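Side-chain contacts in amidohydrolase (Xanthomonas campestris pv. campestris, PDB 4DZH), which probably deaminates adenosine-type nucleosides such as 5'-methylthioadenosine, as a zinc-dependent member of the ATZ/TRZ branch of the amidohydrolase superfamily: residues T85-V90 / P106-V111; F116-T121 / A147-Q152; C299-L304 / T345-A350. One frame throughout, in Å; residues are numbered along the deposited sequence.

Contact 1 of 3, residues T85-V90 / P106-V111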
ATOM      1  N   THR A  85      -3.417  14.746  10.590  1.00 15.25           N
ATOM      2  CA  THR A  85      -3.710  13.420  11.115  1.00 18.77           C
ATOM      3  C   THR A  85      -5.042  13.477  11.862  1.00 18.02           C
ATOM      4  O   THR A  85      -5.813  12.534  11.830  1.00 16.82           O
ATOM      5  CB  THR A  85      -2.712  12.925  12.146  1.00 19.80           C
ATOM      6  OG1 THR A  85      -2.563  13.940  13.145  1.00 18.36           O
ATOM      7  CG2 THR A  85      -1.408  12.622  11.530  1.00 20.27           C
ATOM      8  N   LEU A  86      -5.328  14.607  12.515  1.00 20.87           N
ATOM      9  CA  LEU A  86      -6.632  14.771  13.185  1.00 22.28           C
ATOM     10  C   LEU A  86      -7.830  14.842  12.222  1.00 19.21           C
ATOM     11  O   LEU A  86      -8.971  14.718  12.645  1.00 18.74           O
ATOM     12  CB  LEU A  86      -6.591  15.998  14.144  1.00 19.61           C
ATOM     13  CG  LEU A  86      -5.605  15.799  15.306  1.00 18.14           C
ATOM     14  CD1 LEU A  86      -5.549  17.090  16.096  1.00 18.60           C
ATOM     15  CD2 LEU A  86      -5.983  14.623  16.207  1.00 18.85           C
ATOM     16  N   LEU A  87      -7.578  14.991  10.918  1.00 15.60           N
ATOM     17  CA  LEU A  87      -8.654  15.030   9.929  1.00 17.26           C
ATOM     18  C   LEU A  87      -8.672  13.713   9.083  1.00 19.10           C
ATOM     19  O   LEU A  87      -9.191  13.684   7.961  1.00 21.50           O
ATOM     20  CB  LEU A  87      -8.512  16.244   9.008  1.00 20.63           C
ATOM     21  CG  LEU A  87      -8.532  17.618   9.704  1.00 29.67           C
ATOM     22  CD1 LEU A  87      -8.784  18.730   8.693  1.00 33.73           C
ATOM     23  CD2 LEU A  87      -9.595  17.621  10.758  1.00 32.21           C
ATOM     24  N   ARG A  88      -8.106  12.645   9.639  1.00 17.57           N
ATOM     25  CA  ARG A  88      -7.993  11.392   8.903  1.00 16.08           C
ATOM     26  C   ARG A  88      -9.326  10.898   8.386  1.00 18.65           C
ATOM     27  O   ARG A  88     -10.192  10.585   9.189  1.00 19.52           O
ATOM     28  CB  ARG A  88      -7.358  10.344   9.819  1.00 16.35           C
ATOM     29  CG  ARG A  88      -6.892   9.083   9.069  1.00 16.94           C
ATOM     30  CD  ARG A  88      -6.358   8.018   9.997  1.00 16.06           C
ATOM     31  NE  ARG A  88      -5.441   8.423  11.074  1.00 15.77           N
ATOM     32  CZ  ARG A  88      -4.116   8.511  10.980  1.00 18.37           C
ATOM     33  NH1 ARG A  88      -3.474   8.325   9.816  1.00 16.86           N
ATOM     34  NH2 ARG A  88      -3.413   8.777  12.077  1.00 18.77           N
ATOM     35  N   GLY A  89      -9.480  10.816   7.050  1.00 16.34           N
ATOM     36  CA  GLY A  89     -10.714  10.337   6.432  1.00 19.22           C
ATOM     37  C   GLY A  89     -11.912  11.238   6.668  1.00 24.82           C
ATOM     38  O   GLY A  89     -13.039  10.777   6.625  1.00 27.21           O
ATOM     39  N   VAL A  90     -11.684  12.529   6.910  1.00 23.83           N
ATOM     40  CA  VAL A  90     -12.813  13.415   7.261  1.00 22.56           C
ATOM     41  C   VAL A  90     -13.690  13.678   6.046  1.00 28.43           C
ATOM     42  O   VAL A  90     -14.903  13.966   6.178  1.00 31.64           O
ATOM     43  CB  VAL A  90     -12.320  14.747   7.922  1.00 27.68           C
ATOM     44  CG1 VAL A  90     -11.557  15.609   6.932  1.00 23.67           C
ATOM     45  CG2 VAL A  90     -13.494  15.533   8.515  1.00 31.98           C
ATOM     46  N   PRO A 106     -13.305  24.828   5.775  1.00 35.41           N
ATOM     47  CA  PRO A 106     -14.169  25.191   6.911  1.00 33.70           C
ATOM     48  C   PRO A 106     -13.831  24.464   8.220  1.00 33.31           C
ATOM     49  O   PRO A 106     -13.972  25.050   9.298  1.00 32.02           O
ATOM     50  CB  PRO A 106     -15.573  24.782   6.442  1.00 35.50           C
ATOM     51  CG  PRO A 106     -15.465  24.691   4.947  1.00 36.54           C
ATOM     52  CD  PRO A 106     -14.074  24.256   4.652  1.00 34.83           C
ATOM     53  N   VAL A 107     -13.396  23.209   8.149  1.00 31.15           N
ATOM     54  CA  VAL A 107     -12.976  22.550   9.374  1.00 30.18           C
ATOM     55  C   VAL A 107     -11.702  23.184   9.923  1.00 29.89           C
ATOM     56  O   VAL A 107     -11.624  23.481  11.118  1.00 31.03           O
ATOM     57  CB  VAL A 107     -12.808  21.031   9.200  1.00 31.14           C
ATOM     58  CG1 VAL A 107     -12.171  20.437  10.432  1.00 34.11           C
ATOM     59  CG2 VAL A 107     -14.148  20.414   8.991  1.00 30.86           C
ATOM     60  N   GLU A 108     -10.716  23.407   9.060  1.00 30.34           N
ATOM     61  CA  GLU A 108      -9.463  24.049   9.484  1.00 32.46           C
ATOM     62  C   GLU A 108      -9.728  25.422  10.101  1.00 34.02           C
ATOM     63  O   GLU A 108      -9.122  25.783  11.117  1.00 35.53           O
ATOM     64  CB  GLU A 108      -8.492  24.215   8.312  1.00 35.61           C
ATOM     65  CG  GLU A 108      -7.745  22.950   7.936  1.00 35.16           C
ATOM     66  CD  GLU A 108      -6.661  23.200   6.894  1.00 40.32           C
ATOM     67  OE1 GLU A 108      -6.834  24.105   6.047  1.00 44.04           O
ATOM     68  OE2 GLU A 108      -5.624  22.497   6.931  1.00 39.04           O
ATOM     69  N   ALA A 109     -10.621  26.182   9.475  1.00 31.29           N
ATOM     70  CA  ALA A 109     -10.970  27.513   9.960  1.00 31.77           C
ATOM     71  C   ALA A 109     -11.509  27.414  11.386  1.00 32.29           C
ATOM     72  O   ALA A 109     -11.245  28.278  12.235  1.00 32.69           O
ATOM     73  CB  ALA A 109     -12.006  28.143   9.049  1.00 32.00           C
ATOM     74  N   ALA A 110     -12.239  26.341  11.650  1.00 29.14           N
ATOM     75  CA  ALA A 110     -12.896  26.183  12.931  1.00 29.13           C
ATOM     76  C   ALA A 110     -11.944  25.687  14.009  1.00 31.08           C
ATOM     77  O   ALA A 110     -12.133  25.983  15.177  1.00 37.16           O
ATOM     78  CB  ALA A 110     -14.088  25.246  12.797  1.00 27.79           C
ATOM     79  N   VAL A 111     -10.916  24.934  13.621  1.00 29.44           N
ATOM     80  CA  VAL A 111     -10.080  24.235  14.606  1.00 29.74           C
ATOM     81  C   VAL A 111      -8.618  24.659  14.657  1.00 26.50           C
ATOM     82  O   VAL A 111      -7.941  24.366  15.647  1.00 28.92           O
ATOM     83  CB  VAL A 111     -10.094  22.681  14.412  1.00 38.05           C
ATOM     84  CG1 VAL A 111     -11.512  22.127  14.462  1.00 37.81           C
ATOM     85  CG2 VAL A 111      -9.360  22.266  13.107  1.00 31.89           C
TER
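Leu87 and Val107 meet tip to tip, branched methyls against a branched methyl, and this meeting is the heart of the contact. The nearest atoms are Leu87 CD2 and Val107 CG1 at 3.8 Å; Leu87 CD1 stands a little farther from the same Val107 CG1, at 4.2 Å, so one valine methyl faces both prongs of the leucine fork. With the two CA atoms 8.7 Å apart, both side chains are needed to span the gap. Each does so in its own way: Leu87 sends CG anti to its carbonyl carbon (chi1 -59°), whereas Val107 extends CG1 anti to its own N (chi1 171°). A second, looser touch joins Leu87 CD1 to Glu108 CG at 4.4 Å, aliphatic carbon on aliphatic carbon.

Leu87 also opens a type II turn that ends at Val90, closed by Val90 N bonding Leu87 O at 2.9 Å, and Gly89 takes the positive phi (66°) that suits glycine in such a turn. The contact thus ties the loop after strand 69-80 of this TIM-barrel protein to the last turns of helix 96-111. Ile445 of the C-terminal helix 431-447 touches Leu87, Val90 and Val107, so a third element joins the apolar cluster. The loop also meets the second subunit, where Gln392 O accepts from Arg88 NE.

The side chain of Glu108 lies about 6 Å from that of the zinc ligand His81. Across the two segments the chemistry is dispersion between aliphatic carbons, with about 140 Å² buried in all, and Glu108 shares in it through its CG alone, while its carboxylate OE2 hydrogen-bonds Tyr140 OH outside the two segments.

Contact 2 of 3, residues F116-T121 / A147-Q152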
ATOM      1  N   PHE A 116      -4.472  22.439  18.415  1.00 23.32           N
ATOM      2  CA  PHE A 116      -4.759  21.528  17.318  1.00 26.08           C
ATOM      3  C   PHE A 116      -3.449  21.128  16.620  1.00 21.73           C
ATOM      4  O   PHE A 116      -3.189  19.949  16.336  1.00 19.54           O
ATOM      5  CB  PHE A 116      -5.720  22.202  16.345  1.00 22.14           C
ATOM      6  CG  PHE A 116      -5.965  21.405  15.068  1.00 19.80           C
ATOM      7  CD1 PHE A 116      -6.877  20.355  15.046  1.00 21.53           C
ATOM      8  CD2 PHE A 116      -5.268  21.723  13.908  1.00 22.68           C
ATOM      9  CE1 PHE A 116      -7.094  19.614  13.876  1.00 23.00           C
ATOM     10  CE2 PHE A 116      -5.497  20.993  12.711  1.00 22.90           C
ATOM     11  CZ  PHE A 116      -6.405  19.949  12.706  1.00 22.09           C
ATOM     12  N   VAL A 117      -2.620  22.127  16.363  1.00 21.31           N
ATOM     13  CA  VAL A 117      -1.373  21.850  15.676  1.00 18.14           C
ATOM     14  C   VAL A 117      -0.441  21.011  16.536  1.00 18.84           C
ATOM     15  O   VAL A 117       0.213  20.083  16.051  1.00 17.55           O
ATOM     16  CB  VAL A 117      -0.751  23.145  15.212  1.00 17.80           C
ATOM     17  CG1 VAL A 117       0.677  22.948  14.747  1.00 18.14           C
ATOM     18  CG2 VAL A 117      -1.603  23.742  14.123  1.00 19.65           C
ATOM     19  N   ALA A 118      -0.366  21.306  17.831  1.00 18.54           N
ATOM     20  CA  ALA A 118       0.481  20.482  18.672  1.00 17.76           C
ATOM     21  C   ALA A 118      -0.008  19.031  18.770  1.00 17.41           C
ATOM     22  O   ALA A 118       0.806  18.104  18.712  1.00 17.09           O
ATOM     23  CB  ALA A 118       0.636  21.095  20.086  1.00 17.98           C
ATOM     24  N   ASP A 119      -1.317  18.828  18.944  1.00 19.06           N
ATOM     25  CA  ASP A 119      -1.836  17.485  19.144  1.00 20.80           C
ATOM     26  C   ASP A 119      -1.693  16.677  17.827  1.00 13.13           C
ATOM     27  O   ASP A 119      -1.296  15.493  17.870  1.00 16.24           O
ATOM     28  CB  ASP A 119      -3.304  17.528  19.561  1.00 24.02           C
ATOM     29  CG  ASP A 119      -3.501  18.039  21.005  1.00 28.64           C
ATOM     30  OD1 ASP A 119      -2.499  18.178  21.738  1.00 26.83           O
ATOM     31  OD2 ASP A 119      -4.676  18.292  21.365  1.00 28.66           O
ATOM     32  N   GLY A 120      -2.024  17.309  16.701  1.00 15.93           N
ATOM     33  CA  GLY A 120      -1.962  16.629  15.416  1.00 17.48           C
ATOM     34  C   GLY A 120      -0.522  16.266  15.037  1.00 13.93           C
ATOM     35  O   GLY A 120      -0.243  15.169  14.537  1.00 14.45           O
ATOM     36  N   THR A 121       0.400  17.165  15.314  1.00 15.20           N
ATOM     37  CA  THR A 121       1.811  16.897  15.056  1.00 15.45           C
ATOM     38  C   THR A 121       2.323  15.761  15.918  1.00 13.83           C
ATOM     39  O   THR A 121       3.082  14.875  15.460  1.00 13.47           O
ATOM     40  CB  THR A 121       2.638  18.172  15.304  1.00 16.13           C
ATOM     41  OG1 THR A 121       2.166  19.204  14.416  1.00 16.57           O
ATOM     42  CG2 THR A 121       4.086  17.908  15.005  1.00 15.53           C
ATOM     43  N   ALA A 147       7.799  23.243  15.383  1.00 18.59           N
ATOM     44  CA  ALA A 147       9.241  23.147  15.633  1.00 16.29           C
ATOM     45  C   ALA A 147       9.494  22.729  17.083  1.00 17.05           C
ATOM     46  O   ALA A 147      10.269  21.809  17.342  1.00 18.77           O
ATOM     47  CB  ALA A 147       9.947  24.475  15.289  1.00 17.60           C
ATOM     48  N   ALA A 148       8.775  23.357  18.000  1.00 17.20           N
ATOM     49  CA  ALA A 148       8.932  23.036  19.423  1.00 20.04           C
ATOM     50  C   ALA A 148       8.541  21.590  19.699  1.00 19.55           C
ATOM     51  O   ALA A 148       9.253  20.875  20.441  1.00 18.15           O
ATOM     52  CB  ALA A 148       8.121  23.991  20.281  1.00 19.86           C
ATOM     53  N   VAL A 149       7.413  21.148  19.109  1.00 17.78           N
ATOM     54  CA  VAL A 149       6.936  19.779  19.284  1.00 17.63           C
ATOM     55  C   VAL A 149       7.901  18.755  18.727  1.00 17.70           C
ATOM     56  O   VAL A 149       8.255  17.819  19.416  1.00 18.77           O
ATOM     57  CB  VAL A 149       5.539  19.558  18.683  1.00 20.52           C
ATOM     58  CG1 VAL A 149       5.170  18.086  18.715  1.00 23.45           C
ATOM     59  CG2 VAL A 149       4.531  20.378  19.441  1.00 20.87           C
ATOM     60  N   TYR A 150       8.375  18.960  17.496  1.00 16.82           N
ATOM     61  CA  TYR A 150       9.385  18.060  16.948  1.00 14.36           C
ATOM     62  C   TYR A 150      10.654  18.016  17.839  1.00 16.70           C
ATOM     63  O   TYR A 150      11.162  16.929  18.112  1.00 15.88           O
ATOM     64  CB  TYR A 150       9.744  18.456  15.514  1.00 13.34           C
ATOM     65  CG  TYR A 150       8.654  18.100  14.503  1.00 11.82           C
ATOM     66  CD1 TYR A 150       8.171  16.807  14.350  1.00 11.74           C
ATOM     67  CD2 TYR A 150       8.138  19.083  13.668  1.00 11.82           C
ATOM     68  CE1 TYR A 150       7.202  16.498  13.413  1.00 14.07           C
ATOM     69  CE2 TYR A 150       7.169  18.758  12.721  1.00 14.08           C
ATOM     70  CZ  TYR A 150       6.709  17.484  12.614  1.00 16.13           C
ATOM     71  OH  TYR A 150       5.740  17.113  11.688  1.00 17.08           O
ATOM     72  N   LYS A 151      11.134  19.191  18.266  1.00 16.30           N
ATOM     73  CA  LYS A 151      12.364  19.300  19.061  1.00 17.38           C
ATOM     74  C   LYS A 151      12.141  18.540  20.362  1.00 17.16           C
ATOM     75  O   LYS A 151      12.978  17.736  20.759  1.00 21.00           O
ATOM     76  CB  LYS A 151      12.687  20.752  19.345  1.00 17.76           C
ATOM     77  CG  LYS A 151      13.969  20.915  20.176  1.00 19.25           C
ATOM     78  CD  LYS A 151      15.163  20.317  19.441  1.00 20.92           C
ATOM     79  CE  LYS A 151      16.491  20.527  20.240  1.00 31.20           C
ATOM     80  NZ  LYS A 151      17.697  20.453  19.382  1.00 34.61           N
ATOM     81  N   GLN A 152      10.999  18.752  21.015  1.00 19.08           N
ATOM     82  CA  GLN A 152      10.733  18.076  22.312  1.00 20.83           C
ATOM     83  C   GLN A 152      10.770  16.535  22.174  1.00 20.90           C
ATOM     84  O   GLN A 152      11.209  15.798  23.084  1.00 23.54           O
ATOM     85  CB  GLN A 152       9.369  18.557  22.847  1.00 25.68           C
ATOM     86  CG  GLN A 152       8.863  17.877  24.128  1.00 37.06           C
ATOM     87  CD  GLN A 152       7.332  17.922  24.236  1.00 45.83           C
ATOM     88  OE1 GLN A 152       6.684  18.816  23.664  1.00 50.74           O
ATOM     89  NE2 GLN A 152       6.745  16.941  24.959  1.00 44.62           N
TER
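Ala118 and Thr121 meet Val149 and Tyr150 where two helices on the outside of the TIM barrel pack side by side. The short axes of 116-121 and 147-152 approach to 9.8 Å and run in roughly the same direction, with a signed crossing angle of -35°. These helices follow successive parallel strands, 69-80 and 133-139, as expected for neighbouring helices of a beta/alpha barrel.

Val149 divides its methyls between two partners. CG1, anti to the backbone N, lies 3.9 Å from Thr121 CG2, and CG2 reaches Ala118 CB at 4.0 Å. Ala118 and Val149 are also the closest CA pair, 6.5 Å apart, which fits the small size of the alanine.

The threonine has separate duties for its two branches. At chi1 -60°, CG2 is directed across to the other helix while OG1 turns back along its own, donating to Val117 O at 2.7 Å; Thr121 N reaches that oxygen from the opposite face of the carbonyl plane. Gln146 NE2 adds a weak bond to OG1 from the other helix.

Tyr150 carries CG anti to its carbonyl carbon, beside the backbone N; the side chain does not set out toward helix 116-121, yet its ring arrives there, crossing the threonine side chain nearly perpendicularly. Its OH bonds Glu138 and Asn82, anchoring the far end. Thr121 CG2 forms a CH-pi contact over one ring face, 23° off the normal and offset toward the rim, with Tyr150 CZ its closest atom at 3.6 Å.

Contact 3 of 3, residues C299-L304 / T345-A350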
ATOM      1  N   CYS A 299       2.821  12.368 -12.025  1.00 19.54           N
ATOM      2  CA  CYS A 299       4.193  12.822 -12.005  1.00 18.32           C
ATOM      3  C   CYS A 299       5.095  11.851 -12.735  1.00 21.89           C
ATOM      4  O   CYS A 299       5.035  10.621 -12.506  1.00 23.23           O
ATOM      5  CB  CYS A 299       4.663  13.012 -10.556  1.00 16.33           C
ATOM      6  SG  CYS A 299       6.301  13.512 -10.343  1.00 22.18           S
ATOM      7  N   PRO A 300       5.925  12.382 -13.644  1.00 24.02           N
ATOM      8  CA  PRO A 300       6.825  11.532 -14.456  1.00 22.27           C
ATOM      9  C   PRO A 300       8.076  11.215 -13.684  1.00 23.11           C
ATOM     10  O   PRO A 300       9.187  11.687 -13.980  1.00 25.87           O
ATOM     11  CB  PRO A 300       7.138  12.404 -15.678  1.00 24.69           C
ATOM     12  CG  PRO A 300       6.902  13.806 -15.217  1.00 26.59           C
ATOM     13  CD  PRO A 300       5.888  13.781 -14.095  1.00 24.65           C
ATOM     14  N   ALA A 301       7.893  10.409 -12.623  1.00 18.70           N
ATOM     15  CA  ALA A 301       8.996  10.163 -11.720  1.00 23.67           C
ATOM     16  C   ALA A 301      10.187   9.503 -12.381  1.00 22.04           C
ATOM     17  O   ALA A 301      11.334   9.829 -12.061  1.00 23.31           O
ATOM     18  CB  ALA A 301       8.518   9.345 -10.506  1.00 24.49           C
ATOM     19  N   CYS A 302       9.938   8.555 -13.284  1.00 25.53           N
ATOM     20  CA  CYS A 302      11.042   7.910 -13.965  1.00 28.18           C
ATOM     21  C   CYS A 302      11.783   8.935 -14.846  1.00 25.49           C
ATOM     22  O   CYS A 302      13.013   8.971 -14.873  1.00 25.89           O
ATOM     23  CB  CYS A 302      10.551   6.759 -14.826  1.00 29.78           C
ATOM     24  SG  CYS A 302      11.893   5.979 -15.735  1.00 31.93           S
ATOM     25  N   ALA A 303      11.021   9.776 -15.533  1.00 25.95           N
ATOM     26  CA  ALA A 303      11.662  10.777 -16.402  1.00 30.85           C
ATOM     27  C   ALA A 303      12.562  11.714 -15.596  1.00 30.55           C
ATOM     28  O   ALA A 303      13.691  12.037 -16.022  1.00 32.91           O
ATOM     29  CB  ALA A 303      10.625  11.562 -17.194  1.00 33.85           C
ATOM     30  N   LEU A 304      12.074  12.142 -14.434  1.00 25.25           N
ATOM     31  CA  LEU A 304      12.805  13.078 -13.604  1.00 24.94           C
ATOM     32  C   LEU A 304      14.038  12.406 -13.062  1.00 27.06           C
ATOM     33  O   LEU A 304      15.102  13.009 -13.025  1.00 30.38           O
ATOM     34  CB  LEU A 304      11.939  13.530 -12.422  1.00 24.15           C
ATOM     35  CG  LEU A 304      10.808  14.510 -12.743  1.00 27.34           C
ATOM     36  CD1 LEU A 304       9.766  14.551 -11.636  1.00 22.45           C
ATOM     37  CD2 LEU A 304      11.407  15.917 -12.905  1.00 27.42           C
ATOM     38  N   THR A 345      11.363  -1.269 -15.896  1.00 23.90           N
ATOM     39  CA  THR A 345      12.640  -1.043 -15.212  1.00 22.97           C
ATOM     40  C   THR A 345      12.715   0.309 -14.502  1.00 22.49           C
ATOM     41  O   THR A 345      13.690   0.597 -13.804  1.00 26.63           O
ATOM     42  CB  THR A 345      13.873  -1.128 -16.165  1.00 27.08           C
ATOM     43  OG1 THR A 345      13.936   0.051 -16.995  1.00 29.23           O
ATOM     44  CG2 THR A 345      13.862  -2.427 -16.985  1.00 28.05           C
ATOM     45  N   ALA A 346      11.668   1.120 -14.657  1.00 24.09           N
ATOM     46  CA  ALA A 346      11.576   2.434 -14.012  1.00 23.58           C
ATOM     47  C   ALA A 346      11.623   2.313 -12.489  1.00 23.44           C
ATOM     48  O   ALA A 346      11.028   1.358 -11.941  1.00 23.07           O
ATOM     49  CB  ALA A 346      10.280   3.113 -14.413  1.00 20.37           C
ATOM     50  N   LEU A 347      12.304   3.252 -11.835  1.00 24.97           N
ATOM     51  CA  LEU A 347      12.305   3.379 -10.380  1.00 23.10           C
ATOM     52  C   LEU A 347      12.444   2.016  -9.707  1.00 23.56           C
ATOM     53  O   LEU A 347      11.529   1.537  -9.001  1.00 23.73           O
ATOM     54  CB  LEU A 347      11.035   4.088  -9.913  1.00 22.91           C
ATOM     55  CG  LEU A 347      11.292   5.316  -9.054  1.00 25.79           C
ATOM     56  CD1 LEU A 347      12.033   6.377  -9.871  1.00 31.55           C
ATOM     57  CD2 LEU A 347      10.008   5.904  -8.473  1.00 28.13           C
ATOM     58  N   ASP A 348      13.585   1.375  -9.931  1.00 23.15           N
ATOM     59  CA  ASP A 348      13.792   0.046  -9.339  1.00 24.55           C
ATOM     60  C   ASP A 348      13.873   0.132  -7.821  1.00 21.78           C
ATOM     61  O   ASP A 348      13.884   1.224  -7.242  1.00 21.05           O
ATOM     62  CB  ASP A 348      14.983  -0.718  -9.961  1.00 24.46           C
ATOM     63  CG  ASP A 348      16.349  -0.053  -9.717  1.00 26.65           C
ATOM     64  OD1 ASP A 348      16.526   0.752  -8.787  1.00 24.84           O
ATOM     65  OD2 ASP A 348      17.284  -0.382 -10.486  1.00 34.51           O
ATOM     66  N   ALA A 349      13.906  -1.016  -7.158  1.00 18.43           N
ATOM     67  CA  ALA A 349      13.793  -0.995  -5.713  1.00 21.17           C
ATOM     68  C   ALA A 349      14.889  -0.133  -5.058  1.00 17.66           C
ATOM     69  O   ALA A 349      14.606   0.672  -4.147  1.00 16.56           O
ATOM     70  CB  ALA A 349      13.813  -2.408  -5.164  1.00 21.72           C
ATOM     71  N   ALA A 350      16.134  -0.337  -5.486  1.00 21.75           N
ATOM     72  CA  ALA A 350      17.252   0.432  -4.937  1.00 21.52           C
ATOM     73  C   ALA A 350      17.084   1.952  -5.138  1.00 22.41           C
ATOM     74  O   ALA A 350      17.339   2.741  -4.206  1.00 21.55           O
ATOM     75  CB  ALA A 350      18.562  -0.029  -5.554  1.00 23.63           C
TER
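Ala301 and Cys302, in the first turn of helix 301-306, pack against Ala346 and Leu347 in the loop that leads to helix 349-363, at the periphery of the TIM barrel. The helix follows an inverse gamma turn centred on Pro300, which occupies the N-cap position. A weak bond from Ala301 N to Cys299 O spans that turn, and Pro300 offers its own O as the acceptor for Leu304 N.

Ala301 is the first residue to touch the loop. Its CB points across and lies 4.3 Å from Leu347 CD2, while its carbonyl O is 4.1 Å from Leu347 CD1. Leu347 presents this fork from an unstaggered first torsion (chi1 -125°), which sets its two methyls against different parts of one residue. The Ala301 side chain also touches His286 of strand 283-286, a link to the barrel strands.

Cys302 comes next and makes the closest CA pair, with Ala346 at 5.5 Å. That separation leaves little room for side chains, and short ones fill it. Beyond the contact, the start of helix 349-363 meets the second subunit, where Asp93 OD2 accepts from Ala349 N. The thiol of Cys302 extends anti to the backbone N (chi1 178°), setting SG 3.5 Å from Ala346 CB, with Cys302 CB also close to that methyl at 3.7 Å.

How the contacts relate
The three contacts come in series along the chain, all within the amidohydrolase domain. Contacts 1 and 2 are neighbours, their centres 16 Å apart, and they touch: helix 96-111 is followed directly by helix 114-130, Thr85 OG1 probably hydrogen-bonds Gly120 O at 3.0 Å, and Leu86 packs on Phe116. They therefore form one continuous region of helices and loop. Contact 3 stands apart, with its centre 33 Å from each of the others and nearest atoms about 22 Å away, across the centre of the chain from contact 2. Contacts 1 and 3 both reach the second subunit, so these distant parts of the barrel's surroundings each take part in the dimer.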